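Local coordinates for protein CT296 (Chlamydia trachomatis, PDB 3QH6) that is of unknown function but resembles Fe(II) 2-oxoglutarate-dependent enzymes in its fold, at residues S30-L35 against V113-S118; L92-W97 against I147-S152. All blocks are in the same frame, centred on the assembly; numbering follows the deposited sequence.

Contact 1 of 2, residues S30-L35 against V113-S118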
ATOM      1  N   SER A  30       1.960  14.374   1.455  1.00 40.76           N
ATOM      2  CA  SER A  30       2.416  15.175   0.317  1.00 34.95           C
ATOM      3  C   SER A  30       3.005  14.318  -0.797  1.00 37.56           C
ATOM      4  O   SER A  30       2.814  14.598  -1.975  1.00 35.31           O
ATOM      5  CB  SER A  30       3.446  16.215   0.771  1.00 44.71           C
ATOM      6  OG  SER A  30       4.411  15.627   1.630  1.00 60.89           O
ATOM      7  N   ASP A  31       3.730  13.271  -0.422  1.00 39.56           N
ATOM      8  CA  ASP A  31       4.200  12.295  -1.397  1.00 31.87           C
ATOM      9  C   ASP A  31       3.040  11.558  -2.072  1.00 28.03           C
ATOM     10  O   ASP A  31       3.110  11.273  -3.265  1.00 28.42           O
ATOM     11  CB  ASP A  31       5.131  11.274  -0.741  1.00 33.08           C
ATOM     12  CG  ASP A  31       6.467  11.886  -0.343  1.00 49.91           C
ATOM     13  OD1 ASP A  31       6.826  12.952  -0.909  1.00 50.62           O
ATOM     14  OD2 ASP A  31       7.151  11.301   0.527  1.00 51.56           O
ATOM     15  N   CYS A  32       1.989  11.244  -1.325  1.00 22.78           N
ATOM     16  CA  CYS A  32       0.827  10.585  -1.947  1.00 32.15           C
ATOM     17  C   CYS A  32       0.096  11.464  -2.964  1.00 32.80           C
ATOM     18  O   CYS A  32      -0.201  11.010  -4.059  1.00 26.79           O
ATOM     19  CB  CYS A  32      -0.156  10.069  -0.903  1.00 29.98           C
ATOM     20  SG  CYS A  32       0.565   8.809   0.115  1.00 28.13           S
ATOM     21  N   LYS A  33      -0.206  12.709  -2.608  1.00 33.68           N
ATOM     22  CA  LYS A  33      -0.865  13.639  -3.540  1.00 35.87           C
ATOM     23  C   LYS A  33      -0.031  13.934  -4.793  1.00 29.31           C
ATOM     24  O   LYS A  33      -0.578  14.083  -5.889  1.00 38.16           O
ATOM     25  CB  LYS A  33      -1.161  14.975  -2.846  1.00 48.33           C
ATOM     26  CG  LYS A  33      -1.933  14.859  -1.546  1.00 60.16           C
ATOM     27  CD  LYS A  33      -3.334  14.300  -1.751  1.00 68.24           C
ATOM     28  CE  LYS A  33      -4.188  14.519  -0.512  1.00 68.24           C
ATOM     29  NZ  LYS A  33      -4.444  15.958  -0.275  1.00 67.51           N
ATOM     30  N   GLN A  34       1.287  14.045  -4.635  1.00 30.78           N
ATOM     31  CA  GLN A  34       2.160  14.273  -5.777  1.00 37.33           C
ATOM     32  C   GLN A  34       2.067  13.095  -6.747  1.00 33.25           C
ATOM     33  O   GLN A  34       1.861  13.287  -7.933  1.00 37.62           O
ATOM     34  CB  GLN A  34       3.613  14.518  -5.335  1.00 42.99           C
ATOM     35  N   LEU A  35       2.197  11.874  -6.234  1.00 38.76           N
ATOM     36  CA  LEU A  35       2.006  10.663  -7.046  1.00 27.98           C
ATOM     37  C   LEU A  35       0.639  10.660  -7.761  1.00 30.26           C
ATOM     38  O   LEU A  35       0.560  10.440  -8.962  1.00 29.65           O
ATOM     39  CB  LEU A  35       2.120   9.408  -6.153  1.00 26.51           C
ATOM     40  CG  LEU A  35       2.051   8.049  -6.859  1.00 23.39           C
ATOM     41  CD1 LEU A  35       3.148   7.942  -7.906  1.00 32.89           C
ATOM     42  CD2 LEU A  35       2.154   6.885  -5.902  1.00 28.02           C
ATOM     43  N   VAL A 113      -0.171  -4.134  -0.079  1.00 13.22           N
ATOM     44  CA  VAL A 113      -0.413  -2.921   0.684  1.00 13.54           C
ATOM     45  C   VAL A 113      -1.325  -2.041  -0.123  1.00 17.44           C
ATOM     46  O   VAL A 113      -1.053  -1.764  -1.288  1.00 20.64           O
ATOM     47  CB  VAL A 113       0.893  -2.158   0.987  1.00 18.10           C
ATOM     48  CG1 VAL A 113       0.569  -0.765   1.615  1.00 16.93           C
ATOM     49  CG2 VAL A 113       1.764  -2.980   1.904  1.00 19.11           C
ATOM     50  N   LEU A 114      -2.423  -1.617   0.481  1.00 14.86           N
ATOM     51  CA  LEU A 114      -3.311  -0.664  -0.173  1.00 17.74           C
ATOM     52  C   LEU A 114      -2.941   0.674   0.426  1.00 22.70           C
ATOM     53  O   LEU A 114      -3.028   0.853   1.622  1.00 21.50           O
ATOM     54  CB  LEU A 114      -4.786  -1.025   0.115  1.00 19.49           C
ATOM     55  CG  LEU A 114      -5.911  -0.136  -0.441  1.00 23.63           C
ATOM     56  CD1 LEU A 114      -5.838   1.294   0.095  1.00 28.91           C
ATOM     57  CD2 LEU A 114      -5.883  -0.127  -1.931  1.00 30.59           C
ATOM     58  N   LEU A 115      -2.498   1.609  -0.398  1.00 22.70           N
ATOM     59  CA  LEU A 115      -2.144   2.931   0.111  1.00 15.75           C
ATOM     60  C   LEU A 115      -3.105   3.958  -0.448  1.00 19.29           C
ATOM     61  O   LEU A 115      -3.239   4.081  -1.650  1.00 19.49           O
ATOM     62  CB  LEU A 115      -0.717   3.237  -0.307  1.00 18.04           C
ATOM     63  CG  LEU A 115      -0.082   4.541   0.152  1.00 25.00           C
ATOM     64  CD1 LEU A 115       0.028   4.657   1.679  1.00 28.61           C
ATOM     65  CD2 LEU A 115       1.273   4.573  -0.470  1.00 19.67           C
ATOM     66  N   CYS A 116      -3.803   4.677   0.414  1.00 19.49           N
ATOM     67  CA  CYS A 116      -4.757   5.675  -0.071  1.00 18.90           C
ATOM     68  C   CYS A 116      -3.988   6.963  -0.485  1.00 21.75           C
ATOM     69  O   CYS A 116      -3.093   7.416   0.251  1.00 23.33           O
ATOM     70  CB  CYS A 116      -5.822   5.936   0.983  1.00 26.57           C
ATOM     71  SG  CYS A 116      -7.025   7.164   0.456  1.00 28.38           S
ATOM     72  N   LEU A 117      -4.301   7.512  -1.668  1.00 22.72           N
ATOM     73  CA  LEU A 117      -3.502   8.592  -2.274  1.00 24.37           C
ATOM     74  C   LEU A 117      -4.115   9.976  -2.059  1.00 33.73           C
ATOM     75  O   LEU A 117      -3.409  10.979  -2.143  1.00 31.33           O
ATOM     76  CB  LEU A 117      -3.292   8.371  -3.792  1.00 21.32           C
ATOM     77  CG  LEU A 117      -2.446   7.161  -4.209  1.00 18.10           C
ATOM     78  CD1 LEU A 117      -2.233   7.154  -5.715  1.00 24.31           C
ATOM     79  CD2 LEU A 117      -1.098   7.147  -3.481  1.00 20.39           C
ATOM     80  N   SER A 118      -5.422  10.035  -1.810  1.00 31.52           N
ATOM     81  CA  SER A 118      -6.100  11.320  -1.730  1.00 38.54           C
ATOM     82  C   SER A 118      -7.310  11.310  -0.798  1.00 38.30           C
ATOM     83  O   SER A 118      -7.767  10.251  -0.340  1.00 31.48           O
ATOM     84  CB  SER A 118      -6.543  11.757  -3.128  1.00 35.63           C
ATOM     85  OG  SER A 118      -7.586  10.925  -3.607  1.00 31.93           O
TER

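Contact 2 of 2, residues L92-W97 against I147-S152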
ATOM      1  N   LEU A  92       8.517  -5.244  -4.585  1.00 19.38           N
ATOM      2  CA  LEU A  92       7.340  -4.886  -5.362  1.00 16.43           C
ATOM      3  C   LEU A  92       7.376  -5.600  -6.708  1.00 22.97           C
ATOM      4  O   LEU A  92       8.366  -5.486  -7.424  1.00 22.45           O
ATOM      5  CB  LEU A  92       7.304  -3.364  -5.569  1.00 14.16           C
ATOM      6  CG  LEU A  92       6.099  -2.845  -6.345  1.00 19.80           C
ATOM      7  CD1 LEU A  92       4.854  -2.942  -5.515  1.00 15.49           C
ATOM      8  CD2 LEU A  92       6.319  -1.374  -6.786  1.00 16.92           C
ATOM      9  N   VAL A  93       6.307  -6.324  -7.058  1.00 19.99           N
ATOM     10  CA  VAL A  93       6.254  -7.072  -8.321  1.00 18.19           C
ATOM     11  C   VAL A  93       5.108  -6.591  -9.226  1.00 17.73           C
ATOM     12  O   VAL A  93       5.187  -6.714 -10.446  1.00 19.98           O
ATOM     13  CB  VAL A  93       6.145  -8.608  -8.088  1.00 24.04           C
ATOM     14  CG1 VAL A  93       7.439  -9.128  -7.449  1.00 29.29           C
ATOM     15  CG2 VAL A  93       4.881  -8.990  -7.230  1.00 15.46           C
ATOM     16  N   ARG A  94       4.042  -6.059  -8.638  1.00 15.21           N
ATOM     17  CA  ARG A  94       2.891  -5.615  -9.432  1.00 15.08           C
ATOM     18  C   ARG A  94       2.221  -4.479  -8.707  1.00 16.43           C
ATOM     19  O   ARG A  94       2.334  -4.383  -7.484  1.00 17.05           O
ATOM     20  CB  ARG A  94       1.866  -6.762  -9.578  1.00 21.52           C
ATOM     21  CG  ARG A  94       2.348  -7.899 -10.486  1.00 21.20           C
ATOM     22  CD  ARG A  94       1.272  -9.019 -10.580  1.00 23.64           C
ATOM     23  NE  ARG A  94       1.123  -9.738  -9.322  1.00 18.39           N
ATOM     24  CZ  ARG A  94       1.974 -10.668  -8.893  1.00 25.64           C
ATOM     25  NH1 ARG A  94       3.039 -10.963  -9.620  1.00 20.44           N
ATOM     26  NH2 ARG A  94       1.775 -11.297  -7.737  1.00 26.09           N
ATOM     27  N   ASP A  95       1.506  -3.619  -9.430  1.00 16.63           N
ATOM     28  CA  ASP A  95       0.681  -2.632  -8.743  1.00 16.61           C
ATOM     29  C   ASP A  95      -0.570  -2.279  -9.565  1.00 19.33           C
ATOM     30  O   ASP A  95      -0.691  -2.665 -10.719  1.00 19.72           O
ATOM     31  CB  ASP A  95       1.521  -1.404  -8.389  1.00 20.17           C
ATOM     32  CG  ASP A  95       1.755  -0.507  -9.556  1.00 31.28           C
ATOM     33  OD1 ASP A  95       0.774  -0.188 -10.261  1.00 31.33           O
ATOM     34  OD2 ASP A  95       2.922  -0.128  -9.761  1.00 29.78           O
ATOM     35  N   LEU A  96      -1.522  -1.585  -8.963  1.00 19.00           N
ATOM     36  CA  LEU A  96      -2.707  -1.174  -9.714  1.00 19.50           C
ATOM     37  C   LEU A  96      -3.216   0.103  -9.090  1.00 19.06           C
ATOM     38  O   LEU A  96      -3.418   0.172  -7.880  1.00 22.01           O
ATOM     39  CB  LEU A  96      -3.804  -2.253  -9.649  1.00 28.27           C
ATOM     40  CG  LEU A  96      -5.125  -1.985 -10.390  1.00 29.44           C
ATOM     41  CD1 LEU A  96      -4.968  -1.996 -11.901  1.00 32.00           C
ATOM     42  CD2 LEU A  96      -6.201  -2.995  -9.994  1.00 32.52           C
ATOM     43  N   TRP A  97      -3.443   1.117  -9.904  1.00 19.47           N
ATOM     44  CA  TRP A  97      -4.012   2.355  -9.394  1.00 19.68           C
ATOM     45  C   TRP A  97      -5.523   2.240  -9.503  1.00 23.99           C
ATOM     46  O   TRP A  97      -6.042   2.061 -10.590  1.00 27.38           O
ATOM     47  CB  TRP A  97      -3.507   3.496 -10.264  1.00 24.68           C
ATOM     48  CG  TRP A  97      -4.053   4.829  -9.866  1.00 22.74           C
ATOM     49  CD1 TRP A  97      -4.272   5.282  -8.613  1.00 22.40           C
ATOM     50  CD2 TRP A  97      -4.424   5.885 -10.760  1.00 25.71           C
ATOM     51  NE1 TRP A  97      -4.767   6.585  -8.663  1.00 27.32           N
ATOM     52  CE2 TRP A  97      -4.869   6.964  -9.975  1.00 29.69           C
ATOM     53  CE3 TRP A  97      -4.427   6.015 -12.154  1.00 34.26           C
ATOM     54  CZ2 TRP A  97      -5.318   8.155 -10.534  1.00 33.57           C
ATOM     55  CZ3 TRP A  97      -4.875   7.191 -12.707  1.00 33.62           C
ATOM     56  CH2 TRP A  97      -5.315   8.253 -11.894  1.00 31.57           C
ATOM     57  N   ILE A 147      -2.770  -0.247  -5.083  1.00 15.76           N
ATOM     58  CA  ILE A 147      -2.509  -1.515  -4.445  0.50 14.45           C
ATOM     59  C   ILE A 147      -1.139  -1.974  -4.903  1.00 21.16           C
ATOM     60  O   ILE A 147      -0.819  -1.925  -6.086  1.00 21.82           O
ATOM     61  CB  ILE A 147      -3.599  -2.581  -4.766  0.50 22.07           C
ATOM     62  CG1 ILE A 147      -3.260  -3.882  -4.045  0.50 19.42           C
ATOM     63  CG2 ILE A 147      -3.763  -2.804  -6.272  0.50 24.11           C
ATOM     64  CD1 ILE A 147      -3.767  -3.899  -2.592  0.50 14.47           C
ATOM     65  N   LEU A 148      -0.330  -2.387  -3.940  1.00 18.92           N
ATOM     66  CA  LEU A 148       1.063  -2.742  -4.177  1.00 17.64           C
ATOM     67  C   LEU A 148       1.197  -4.200  -3.815  1.00 22.12           C
ATOM     68  O   LEU A 148       0.813  -4.578  -2.721  1.00 15.35           O
ATOM     69  CB  LEU A 148       1.958  -1.921  -3.235  1.00 14.56           C
ATOM     70  CG  LEU A 148       1.835  -0.399  -3.422  1.00 15.50           C
ATOM     71  CD1 LEU A 148       2.513   0.327  -2.261  1.00 18.97           C
ATOM     72  CD2 LEU A 148       2.435   0.002  -4.758  1.00 19.61           C
ATOM     73  N   ARG A 149       1.736  -5.014  -4.714  1.00 15.85           N
ATOM     74  CA  ARG A 149       1.860  -6.428  -4.455  1.00 15.50           C
ATOM     75  C   ARG A 149       3.304  -6.774  -4.167  1.00 18.54           C
ATOM     76  O   ARG A 149       4.167  -6.547  -5.010  1.00 17.54           O
ATOM     77  CB  ARG A 149       1.381  -7.235  -5.681  1.00 15.13           C
ATOM     78  CG  ARG A 149       0.031  -6.818  -6.253  1.00 15.00           C
ATOM     79  CD  ARG A 149      -1.100  -7.027  -5.230  1.00 15.82           C
ATOM     80  NE  ARG A 149      -2.394  -6.886  -5.900  1.00 15.22           N
ATOM     81  CZ  ARG A 149      -3.559  -7.202  -5.369  1.00 19.90           C
ATOM     82  NH1 ARG A 149      -3.605  -7.693  -4.141  1.00 17.91           N
ATOM     83  NH2 ARG A 149      -4.682  -7.050  -6.083  1.00 18.28           N
ATOM     84  N   PHE A 150       3.567  -7.452  -3.049  1.00 14.74           N
ATOM     85  CA  PHE A 150       4.965  -7.747  -2.692  1.00 16.34           C
ATOM     86  C   PHE A 150       5.215  -9.238  -2.679  1.00 20.51           C
ATOM     87  O   PHE A 150       4.427  -9.975  -2.115  1.00 17.63           O
ATOM     88  CB  PHE A 150       5.321  -7.170  -1.304  1.00 14.58           C
ATOM     89  CG  PHE A 150       5.324  -5.674  -1.257  1.00 16.48           C
ATOM     90  CD1 PHE A 150       6.472  -4.954  -1.572  1.00 18.81           C
ATOM     91  CD2 PHE A 150       4.171  -4.971  -0.954  1.00 19.38           C
ATOM     92  CE1 PHE A 150       6.462  -3.531  -1.554  1.00 18.59           C
ATOM     93  CE2 PHE A 150       4.177  -3.575  -0.933  1.00 22.00           C
ATOM     94  CZ  PHE A 150       5.312  -2.869  -1.238  1.00 19.60           C
ATOM     95  N   SER A 151       6.329  -9.680  -3.264  1.00 16.87           N
ATOM     96  CA  SER A 151       6.572 -11.132  -3.385  1.00 21.44           C
ATOM     97  C   SER A 151       7.992 -11.478  -2.914  1.00 24.83           C
ATOM     98  O   SER A 151       8.949 -10.712  -3.131  1.00 27.61           O
ATOM     99  CB  SER A 151       6.367 -11.595  -4.843  1.00 29.79           C
ATOM    100  OG  SER A 151       6.603 -12.995  -4.986  1.00 26.05           O
ATOM    101  N   SER A 152       8.117 -12.618  -2.241  1.00 26.75           N
ATOM    102  CA  SER A 152       9.419 -13.129  -1.830  1.00 29.96           C
ATOM    103  C   SER A 152       9.991 -14.008  -2.951  1.00 43.29           C
ATOM    104  O   SER A 152      11.091 -14.551  -2.827  1.00 45.56           O
ATOM    105  CB  SER A 152       9.280 -13.959  -0.551  1.00 34.06           C
ATOM    106  OG  SER A 152       8.489 -15.131  -0.794  1.00 36.27           O
TER

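Contact 1 of 2, residues S30-L35 against V113-S118
No aromatic ring or guanidinium takes part where helix 29-42 meets the end of strand 111-116; the flat group that counts is the peptide carbonyl of Leu117. Its oxygen is met by carbon: Lys33 CD lies 3.3 Å from Leu117 O, and Cys32 CB lies 3.6 Å from the same oxygen. Lys33 CB starts away from the strand, but the chain bends at chi2 (-64°) and again at chi4, so its methylenes fold back along the loop and CE comes to 3.9 Å from Ser118 CA. A long flexible residue suits this margin, greasy in its middle and charged at its exposed tip.

Deeper in, Cys32 points at the strand end, with SG anti to its own carbonyl carbon. The small thiol fits where the two backbones come close, the CA atoms of Cys32 and Leu117 being 4.8 Å apart; SG reaches toward Leu115, 4.3 Å from its CG. Leu117 sends CD2 back against the helix, 4.0 Å from Cys32 CB. One turn along, Leu35, its CG anti to the backbone N (chi1 -176°), crosses Leu117 obliquely, the two CD2 atoms meeting at 4.1 Å. Branched leucines fill this interior, and Leu35 also rests on Val68 and Ile71 of helix 66-75.

This is a helix packed across the end of an antiparallel sheet strand, where the chain leaves 111-116, in a cupin-clan family. No hydrogen bond crosses between the two segments, so their contact rests on apolar packing; Ser118 OG, which also bonds Thr144 N, adds a polar tie to Glu36, further along helix 29-42. The cost is Leu117 O, a buried carbonyl with no hydrogen-bonding partner; the lysine methylenes, slightly polarised by their ammonium group, probably soften that penalty only in part.

Contact 2 of 2, residues L92-W97 against I147-S152
Leu92 opens the pairing of strands 91-98 and 145-151, opposite Phe150 in a non-hydrogen-bonded pair. Its CD1 methyl sits over one face of the Phe150 ring, 4.2 Å above the plane and toward the rim, and also meets Leu148 CB at 3.8 Å; apolar residues suit this face, which helix 66-75 covers.

Val93 is the extra residue of a classic beta bulge. Its psi of -28° kinks the strand, so that Val93 N bonds to Arg149 O (3.0 Å, nearly straight at 171°) while Arg149 N bonds to Arg94 O (2.9 Å). Both groups of one residue thus serve two neighbours, and Val93 CG1 is left to lean on Ser151 CB.

Arg94 lies on the other face beside Arg149, CB 3.8 Å from Arg149 CG. Asp107 makes a salt bridge with Arg94 and a long, weak ion pair with Arg149, and so probably eases the repulsion between like charges; the Arg149 guanidinium also bonds to Ser112 OG and Leu105 O, one face covered by Ile147 CG1.

Asp95 returns to the Leu148 side. Its CB packs on Leu148 CD2, but the carboxylate leads off to His62 and Val61 N, so a buried acid is satisfied.

Leu96 closes a hydrogen-bonded pair with Ile147: Leu96 N to Ile147 O, bent at 147°, and Ile147 N to Leu96 O. Packing is tight here, Leu96 CB to Ile147 CG2 being 3.4 Å.

Together this is the bulged, antiparallel pairing of the outermost sheet strand, whose other side bonds Arg58 and Asn60, consistent with the family's cupin-like fold.

The two contacts have centres about 15 Å apart and share one antiparallel sheet, in which strands 111-116 and 145-151 are neighbours. Contact 1 sets helix 29-42 against the end of strand 111-116, whereas contact 2 adds strand 91-98 as the outermost strand beside 145-151. Along the chain the segments alternate, 30-35, 92-97, 113-118 and 147-152, so neither contact can form within a local piece of chain. They touch directly: Val113 O and Leu148 N, 2.8 Å apart, probably form a hydrogen bond, and Leu117 CD1 packs against Trp97 NE1. Helix, central strands and outermost strand are thereby joined into one compact domain.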